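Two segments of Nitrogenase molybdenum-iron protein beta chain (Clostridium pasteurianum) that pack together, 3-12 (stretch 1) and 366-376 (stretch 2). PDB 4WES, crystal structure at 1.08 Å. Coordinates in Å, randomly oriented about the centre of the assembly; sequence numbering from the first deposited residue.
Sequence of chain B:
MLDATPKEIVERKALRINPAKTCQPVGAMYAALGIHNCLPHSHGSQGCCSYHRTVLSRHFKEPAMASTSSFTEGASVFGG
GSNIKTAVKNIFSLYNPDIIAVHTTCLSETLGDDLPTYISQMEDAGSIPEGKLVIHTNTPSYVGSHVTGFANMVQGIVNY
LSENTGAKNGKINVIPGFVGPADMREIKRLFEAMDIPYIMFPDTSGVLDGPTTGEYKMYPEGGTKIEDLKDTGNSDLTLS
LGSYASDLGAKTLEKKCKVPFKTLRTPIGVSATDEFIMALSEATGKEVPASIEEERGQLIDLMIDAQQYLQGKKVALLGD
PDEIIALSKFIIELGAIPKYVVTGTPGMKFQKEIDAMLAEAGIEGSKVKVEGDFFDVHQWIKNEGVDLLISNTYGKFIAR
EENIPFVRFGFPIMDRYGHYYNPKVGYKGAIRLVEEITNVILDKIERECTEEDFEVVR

Stretch 1 (3-12) DATPKEIVER
Stretch 2 (366-376) SKVKVEGDFFD

Stretch 1 is an irregular, mostly extended segment with no helix or strand. It passes along stretch 2, meeting Lys367 and Lys369 of the strand (Lys367 to Val370) and Asp373, Phe375 and Asp376 around the start of the helix. Between them the chain turns through Glu371 (phi/psi 59/38) and Gly372, and the helix begins at Phe374. Asp373 caps that helix: its OD1 accepts from Asp376 N at 2.9 Å, while Asp376 OD2 accepts from Asp373 N at 3.0 Å. Two pairs set the register: Thr5 CA lies 7.2 Å from Phe375 CA, and Ile9 CA lies 7.8 Å from Asp376 CA. The nearest partner thus advances from Phe375 to Asp376, while Arg12 reaches back to Asp373.

Thr5 (phi/psi -89/113, chi1 m) points toward Phe375, whose chi1 is t and chi2 98°. Its CG2 sits over the ring face, 4.0 Å from the Phe375 centroid and 17° off the normal, a CH-pi contact. Pro6 (phi/psi -86/163) adds apolar packing, with CD 3.8 Å from Phe375 CZ. Lys7 and Glu8 make no contact. Ile9 (chi1 m, chi2 t) starts sideways but brings CD1 to 3.7 Å from Lys367 NZ, at the tip of an extended lysine.

Val10 (phi/psi -115/132) joins through solvent: water 1 lies 3.3 Å from Val10 O and 2.7 Å from Asp376 OD1. Glu11 (m, m) points its CB away, yet its end returns; OE1 is 4.4 Å from Lys369 NZ, too far for a salt bridge, and water 2 links them, donating to Glu11 OE1 (2.6 Å) and accepting from Lys369 NZ (2.8 Å).

Arg12 (phi/psi -69/146; chi1 to chi3 m, t, m; chi4 123°) is the anchor. Its guanidinium grips Asp373 (chi1 p) with two hydrogen bonds, NH1 to Asp373 OD2 at 2.8 Å and NH2 to Asp373 OD1 at 3.0 Å. NH2 also forms a salt bridge with Asp376 OD1 at 3.0 Å, while Phe375 covers one guanidinium face. Lys369 NZ balances Asp376 through OD2, 3.1 Å away. The rule is economical: the carboxylate that caps the helix, Asp373, also receives the arginine, and Asp376 takes a second charge contact from it.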

ATOM      1  N   ASP B   3      19.833   6.893 -16.445  1.00  8.94           N
ATOM      2  CA  ASP B   3      21.205   6.419 -16.703  1.00  9.59           C
ATOM      3  C   ASP B   3      22.165   7.577 -16.849  1.00 10.20           C
ATOM      4  O   ASP B   3      23.374   7.383 -16.635  1.00 12.10           O
ATOM      5  CB  ASP B   3      21.252   5.542 -17.938  1.00  9.87           C
ATOM      6  CG  ASP B   3      20.528   4.225 -17.787  1.00 10.96           C
ATOM      7  OD1 ASP B   3      20.066   3.910 -16.697  1.00 11.55           O
ATOM      8  OD2 ASP B   3      20.480   3.479 -18.781  1.00 13.74           O
ATOM      9  N   ALA B   4      21.696   8.746 -17.241  1.00 10.18           N
ATOM     10  CA  ALA B   4      22.548   9.913 -17.437  1.00 10.87           C
ATOM     11  C   ALA B   4      22.934  10.610 -16.166  1.00 10.38           C
ATOM     12  O   ALA B   4      23.694  11.564 -16.208  1.00 11.88           O
ATOM     13  CB  ALA B   4      21.876  10.903 -18.397  1.00 11.13           C
ATOM     14  N   THR B   5      22.435  10.155 -15.013  1.00  9.89           N
ATOM     15  CA  THR B   5      22.773  10.782 -13.750  1.00 10.85           C
ATOM     16  C   THR B   5      24.032  10.132 -13.160  1.00 12.11           C
ATOM     17  O   THR B   5      23.982   8.955 -12.797  1.00 13.89           O
ATOM     18  CB  THR B   5      21.604  10.639 -12.765  1.00 10.40           C
ATOM     19  OG1 THR B   5      20.464  11.232 -13.379  1.00  9.93           O
ATOM     20  CG2 THR B   5      21.934  11.339 -11.460  1.00 10.48           C
ATOM     21  N   PRO B   6      25.144  10.878 -13.073  1.00 12.84           N
ATOM     22  CA  PRO B   6      26.357  10.227 -12.585  1.00 14.09           C
ATOM     23  C   PRO B   6      26.440  10.237 -11.082  1.00 13.09           C
ATOM     24  O   PRO B   6      25.773  11.020 -10.406  1.00 12.91           O
ATOM     25  CB  PRO B   6      27.471  11.084 -13.170  1.00 17.91           C
ATOM     26  CG  PRO B   6      26.901  12.409 -13.459  1.00 20.41           C
ATOM     27  CD  PRO B   6      25.378  12.268 -13.501  1.00 12.81           C
ATOM     28  N   LYS B   7      27.308   9.372 -10.562  1.00 13.86           N
ATOM     29  CA  LYS B   7      27.591   9.373  -9.139  1.00 14.38           C
ATOM     30  C   LYS B   7      28.362  10.625  -8.703  1.00 14.26           C
ATOM     31  O   LYS B   7      28.167  11.137  -7.630  1.00 15.64           O
ATOM     32  CB  LYS B   7      28.401   8.122  -8.813  1.00 15.80           C
ATOM     33  CG  LYS B   7      28.729   7.947  -7.345  1.00 17.14           C
ATOM     34  CD  LYS B   7      29.442   6.650  -7.079  1.00 18.65           C
ATOM     35  CE  LYS B   7      29.833   6.556  -5.610  1.00 22.86           C
ATOM     36  NZ  LYS B   7      30.602   5.324  -5.328  1.00 36.47           N
ATOM     37  N   GLU B   8      29.280  11.087  -9.546  1.00 14.18           N
ATOM     38  CA  GLU B   8      30.128  12.220  -9.172  1.00 14.95           C
ATOM     39  C   GLU B   8      29.312  13.514  -9.126  1.00 13.84           C
ATOM     40  O   GLU B   8      28.735  13.951 -10.126  1.00 14.64           O
ATOM     41  CB  GLU B   8      31.300  12.320 -10.137  1.00 18.43           C
ATOM     42  CG  GLU B   8      32.156  11.056 -10.231  1.00 29.80           C
ATOM     43  CD  GLU B   8      31.541   9.750 -10.825  1.00 46.30           C
ATOM     44  OE1 GLU B   8      30.634   9.772 -11.749  1.00 24.28           O
ATOM     45  OE2 GLU B   8      32.053   8.660 -10.373  1.00 37.52           O
ATOM     46  N   ILE B   9      29.237  14.096  -7.950  1.00 16.38           N
ATOM     47  CA  ILE B   9      28.299  15.167  -7.677  1.00 17.54           C
ATOM     48  C   ILE B   9      28.756  16.422  -8.378  1.00 18.38           C
ATOM     49  O   ILE B   9      29.956  16.752  -8.384  1.00 19.13           O
ATOM     50  CB  ILE B   9      28.110  15.390  -6.166  1.00 19.27           C
ATOM     51  CG1 ILE B   9      27.245  14.270  -5.524  1.00 20.59           C
ATOM     52  CG2 ILE B   9      27.460  16.733  -5.900  1.00 22.62           C
ATOM     53  CD1 ILE B   9      27.462  14.147  -4.029  1.00 25.66           C
ATOM     54  N   VAL B  10      27.813  17.105  -9.015  1.00 17.05           N
ATOM     55  CA  VAL B  10      28.071  18.382  -9.675  1.00 19.33           C
ATOM     56  C   VAL B  10      27.279  19.425  -8.936  1.00 16.08           C
ATOM     57  O   VAL B  10      26.060  19.261  -8.678  1.00 18.67           O
ATOM     58  CB  VAL B  10      27.649  18.382 -11.168  1.00 18.78           C
ATOM     59  CG1 VAL B  10      27.928  19.732 -11.831  1.00 19.71           C
ATOM     60  CG2 VAL B  10      28.317  17.237 -11.930  1.00 21.87           C
ATOM     61  N   GLU B  11      27.941  20.506  -8.611  1.00 14.32           N
ATOM     62  CA  GLU B  11      27.246  21.657  -8.050  1.00 17.31           C
ATOM     63  C   GLU B  11      26.861  22.599  -9.207  1.00 16.15           C
ATOM     64  O   GLU B  11      27.628  23.529  -9.559  1.00 16.49           O
ATOM     65  CB  GLU B  11      28.119  22.374  -7.028  1.00 20.38           C
ATOM     66  CG  GLU B  11      28.512  21.527  -5.838  1.00 31.15           C
ATOM     67  CD  GLU B  11      27.316  21.057  -5.070  1.00 98.17           C
ATOM     68  OE1 GLU B  11      26.335  21.831  -5.010  1.00127.37           O
ATOM     69  OE2 GLU B  11      27.361  19.921  -4.540  1.00125.75           O
ATOM     70  N   ARG B  12      25.706  22.350  -9.786  1.00 14.05           N
ATOM     71  CA  ARG B  12      25.267  23.161 -10.894  1.00 13.60           C
ATOM     72  C   ARG B  12      24.930  24.550 -10.401  1.00 14.41           C
ATOM     73  O   ARG B  12      24.420  24.715  -9.284  1.00 16.84           O
ATOM     74  CB  ARG B  12      24.009  22.552 -11.562  1.00 12.65           C
ATOM     75  CG  ARG B  12      24.318  21.336 -12.362  1.00 12.49           C
ATOM     76  CD  ARG B  12      23.073  20.555 -12.703  1.00 11.23           C
ATOM     77  NE  ARG B  12      22.596  19.793 -11.548  1.00 11.12           N
ATOM     78  CZ  ARG B  12      21.392  19.879 -10.990  1.00  9.96           C
ATOM     79  NH1 ARG B  12      20.446  20.681 -11.476  1.00  9.88           N
ATOM     80  NH2 ARG B  12      21.134  19.130  -9.941  1.00 10.15           N
ATOM     81  N   SER B 366      23.441  14.704   7.612  1.00 16.15           N
ATOM     82  CA  SER B 366      22.344  14.864   6.654  1.00 13.70           C
ATOM     83  C   SER B 366      22.619  16.021   5.714  1.00 14.36           C
ATOM     84  O   SER B 366      23.404  16.918   6.024  1.00 18.24           O
ATOM     85  CB  SER B 366      21.037  15.074   7.405  1.00 13.19           C
ATOM     86  OG  SER B 366      20.705  13.919   8.163  1.00 14.50           O
ATOM     87  N   LYS B 367      21.980  15.989   4.565  1.00 11.71           N
ATOM     88  CA  LYS B 367      22.089  17.045   3.573  1.00 11.78           C
ATOM     89  C   LYS B 367      20.731  17.684   3.430  1.00 12.28           C
ATOM     90  O   LYS B 367      19.769  17.014   3.100  1.00 12.78           O
ATOM     91  CB  LYS B 367      22.584  16.545   2.214  1.00 13.14           C
ATOM     92  CG  LYS B 367      23.952  15.887   2.249  1.00 16.29           C
ATOM     93  CD  LYS B 367      24.453  15.501   0.857  1.00 19.40           C
ATOM     94  CE  LYS B 367      25.862  14.954   0.886  1.00 31.10           C
ATOM     95  NZ  LYS B 367      26.340  14.642  -0.496  1.00 37.98           N
ATOM     96  N   VAL B 368      20.675  18.985   3.648  1.00 12.22           N
ATOM     97  CA  VAL B 368      19.471  19.780   3.560  1.00 13.47           C
ATOM     98  C   VAL B 368      19.694  20.836   2.494  1.00 15.17           C
ATOM     99  O   VAL B 368      20.728  21.534   2.546  1.00 19.68           O
ATOM    100  CB  VAL B 368      19.206  20.449   4.911  1.00 15.08           C
ATOM    101  CG1 VAL B 368      17.983  21.319   4.857  1.00 15.48           C
ATOM    102  CG2 VAL B 368      19.078  19.411   6.020  1.00 16.25           C
ATOM    103  N   LYS B 369      18.820  20.958   1.514  1.00 12.27           N
ATOM    104  CA  LYS B 369      19.042  21.922   0.468  1.00 12.01           C
ATOM    105  C   LYS B 369      17.750  22.616   0.062  1.00 10.55           C
ATOM    106  O   LYS B 369      16.729  21.986  -0.242  1.00 12.41           O
ATOM    107  CB  LYS B 369      19.685  21.284  -0.762  1.00 12.82           C
ATOM    108  CG  LYS B 369      20.089  22.292  -1.824  1.00 13.11           C
ATOM    109  CD  LYS B 369      20.875  21.649  -2.961  1.00 14.72           C
ATOM    110  CE  LYS B 369      21.177  22.634  -4.041  1.00 18.26           C
ATOM    111  NZ  LYS B 369      21.941  22.014  -5.166  1.00 25.18           N
ATOM    112  N   VAL B 370      17.820  23.935   0.040  1.00 10.47           N
ATOM    113  CA  VAL B 370      16.790  24.802  -0.504  1.00 10.32           C
ATOM    114  C   VAL B 370      17.130  25.063  -1.982  1.00  9.81           C
ATOM    115  O   VAL B 370      18.300  25.300  -2.332  1.00 11.14           O
ATOM    116  CB  VAL B 370      16.738  26.101   0.294  1.00 11.98           C
ATOM    117  CG1 VAL B 370      15.876  27.155  -0.362  1.00 13.20           C
ATOM    118  CG2 VAL B 370      16.258  25.815   1.703  1.00 14.57           C
ATOM    119  N   GLU B 371      16.127  25.037  -2.842  1.00 10.45           N
ATOM    120  CA  GLU B 371      16.354  25.123  -4.271  1.00 10.41           C
ATOM    121  C   GLU B 371      17.260  23.984  -4.759  1.00 10.52           C
ATOM    122  O   GLU B 371      18.079  24.155  -5.655  1.00 12.06           O
ATOM    123  CB  GLU B 371      16.810  26.496  -4.728  1.00 11.13           C
ATOM    124  CG  GLU B 371      15.797  27.589  -4.449  1.00 12.25           C
ATOM    125  CD  GLU B 371      16.247  28.907  -4.990  1.00 13.38           C
ATOM    126  OE1 GLU B 371      15.945  29.237  -6.155  1.00 15.91           O
ATOM    127  OE2 GLU B 371      16.952  29.601  -4.264  1.00 20.83           O
ATOM    128  N   GLY B 372      17.062  22.807  -4.189  1.00 10.40           N
ATOM    129  CA  GLY B 372      17.627  21.577  -4.754  1.00 10.45           C
ATOM    130  C   GLY B 372      16.571  20.907  -5.630  1.00  9.32           C
ATOM    131  O   GLY B 372      15.412  21.309  -5.658  1.00 10.04           O
ATOM    132  N   ASP B 373      17.015  19.874  -6.356  1.00  8.77           N
ATOM    133  CA  ASP B 373      16.105  19.195  -7.267  1.00  8.29           C
ATOM    134  C   ASP B 373      16.252  17.673  -7.173  1.00  8.96           C
ATOM    135  O   ASP B 373      17.043  17.155  -6.374  1.00  9.04           O
ATOM    136  CB  ASP B 373      16.254  19.763  -8.692  1.00  8.46           C
ATOM    137  CG  ASP B 373      17.668  19.680  -9.234  1.00  9.01           C
ATOM    138  OD1 ASP B 373      18.345  18.657  -9.004  1.00  9.33           O
ATOM    139  OD2 ASP B 373      18.069  20.624  -9.942  1.00  9.40           O
ATOM    140  N   PHE B 374      15.429  16.945  -7.925  1.00  8.02           N
ATOM    141  CA  PHE B 374      15.464  15.483  -7.890  1.00  8.16           C
ATOM    142  C   PHE B 374      16.764  14.923  -8.446  1.00  8.99           C
ATOM    143  O   PHE B 374      17.100  13.788  -8.153  1.00  9.25           O
ATOM    144  CB  PHE B 374      14.280  14.889  -8.658  1.00  8.39           C
ATOM    145  CG  PHE B 374      12.944  14.900  -7.939  1.00  8.04           C
ATOM    146  CD1 PHE B 374      12.551  13.824  -7.178  1.00  8.45           C
ATOM    147  CD2 PHE B 374      12.080  15.982  -8.019  1.00  8.72           C
ATOM    148  CE1 PHE B 374      11.330  13.785  -6.557  1.00  8.65           C
ATOM    149  CE2 PHE B 374      10.851  15.969  -7.382  1.00  9.75           C
ATOM    150  CZ  PHE B 374      10.491  14.864  -6.639  1.00  9.31           C
ATOM    151  N   PHE B 375      17.461  15.681  -9.296  1.00  8.14           N
ATOM    152  CA  PHE B 375      18.768  15.226  -9.782  1.00  8.48           C
ATOM    153  C   PHE B 375      19.778  15.263  -8.650  1.00  9.01           C
ATOM    154  O   PHE B 375      20.532  14.282  -8.464  1.00  9.70           O
ATOM    155  CB  PHE B 375      19.167  16.090 -10.989  1.00  8.88           C
ATOM    156  CG  PHE B 375      20.354  15.588 -11.763  1.00  8.86           C
ATOM    157  CD1 PHE B 375      20.197  14.843 -12.914  1.00  9.69           C
ATOM    158  CD2 PHE B 375      21.642  15.914 -11.375  1.00  9.38           C
ATOM    159  CE1 PHE B 375      21.274  14.427 -13.661  1.00  9.79           C
ATOM    160  CE2 PHE B 375      22.724  15.476 -12.122  1.00 10.46           C
ATOM    161  CZ  PHE B 375      22.545  14.756 -13.276  1.00 10.41           C
ATOM    162  N   ASP B 376      19.791  16.348  -7.883  1.00  8.99           N
ATOM    163  CA  ASP B 376      20.654  16.404  -6.686  1.00  8.91           C
ATOM    164  C   ASP B 376      20.439  15.200  -5.790  1.00  9.74           C
ATOM    165  O   ASP B 376      21.391  14.529  -5.380  1.00 10.39           O
ATOM    166  CB  ASP B 376      20.335  17.635  -5.856  1.00  9.91           C
ATOM    167  CG  ASP B 376      20.789  18.957  -6.480  1.00 10.51           C
ATOM    168  OD1 ASP B 376      21.919  19.031  -7.021  1.00 11.63           O
ATOM    169  OD2 ASP B 376      20.025  19.942  -6.328  1.00 12.16           O
TER
HETATM  170  O   HOH W   1      24.200  17.747  -6.438  1.00 39.29           O
HETATM  171  O   HOH W   2      24.139  20.752  -4.017  1.00 27.81           O
HETATM  172  O   HOH W   3      23.252  21.210  -8.154  1.00 20.96           O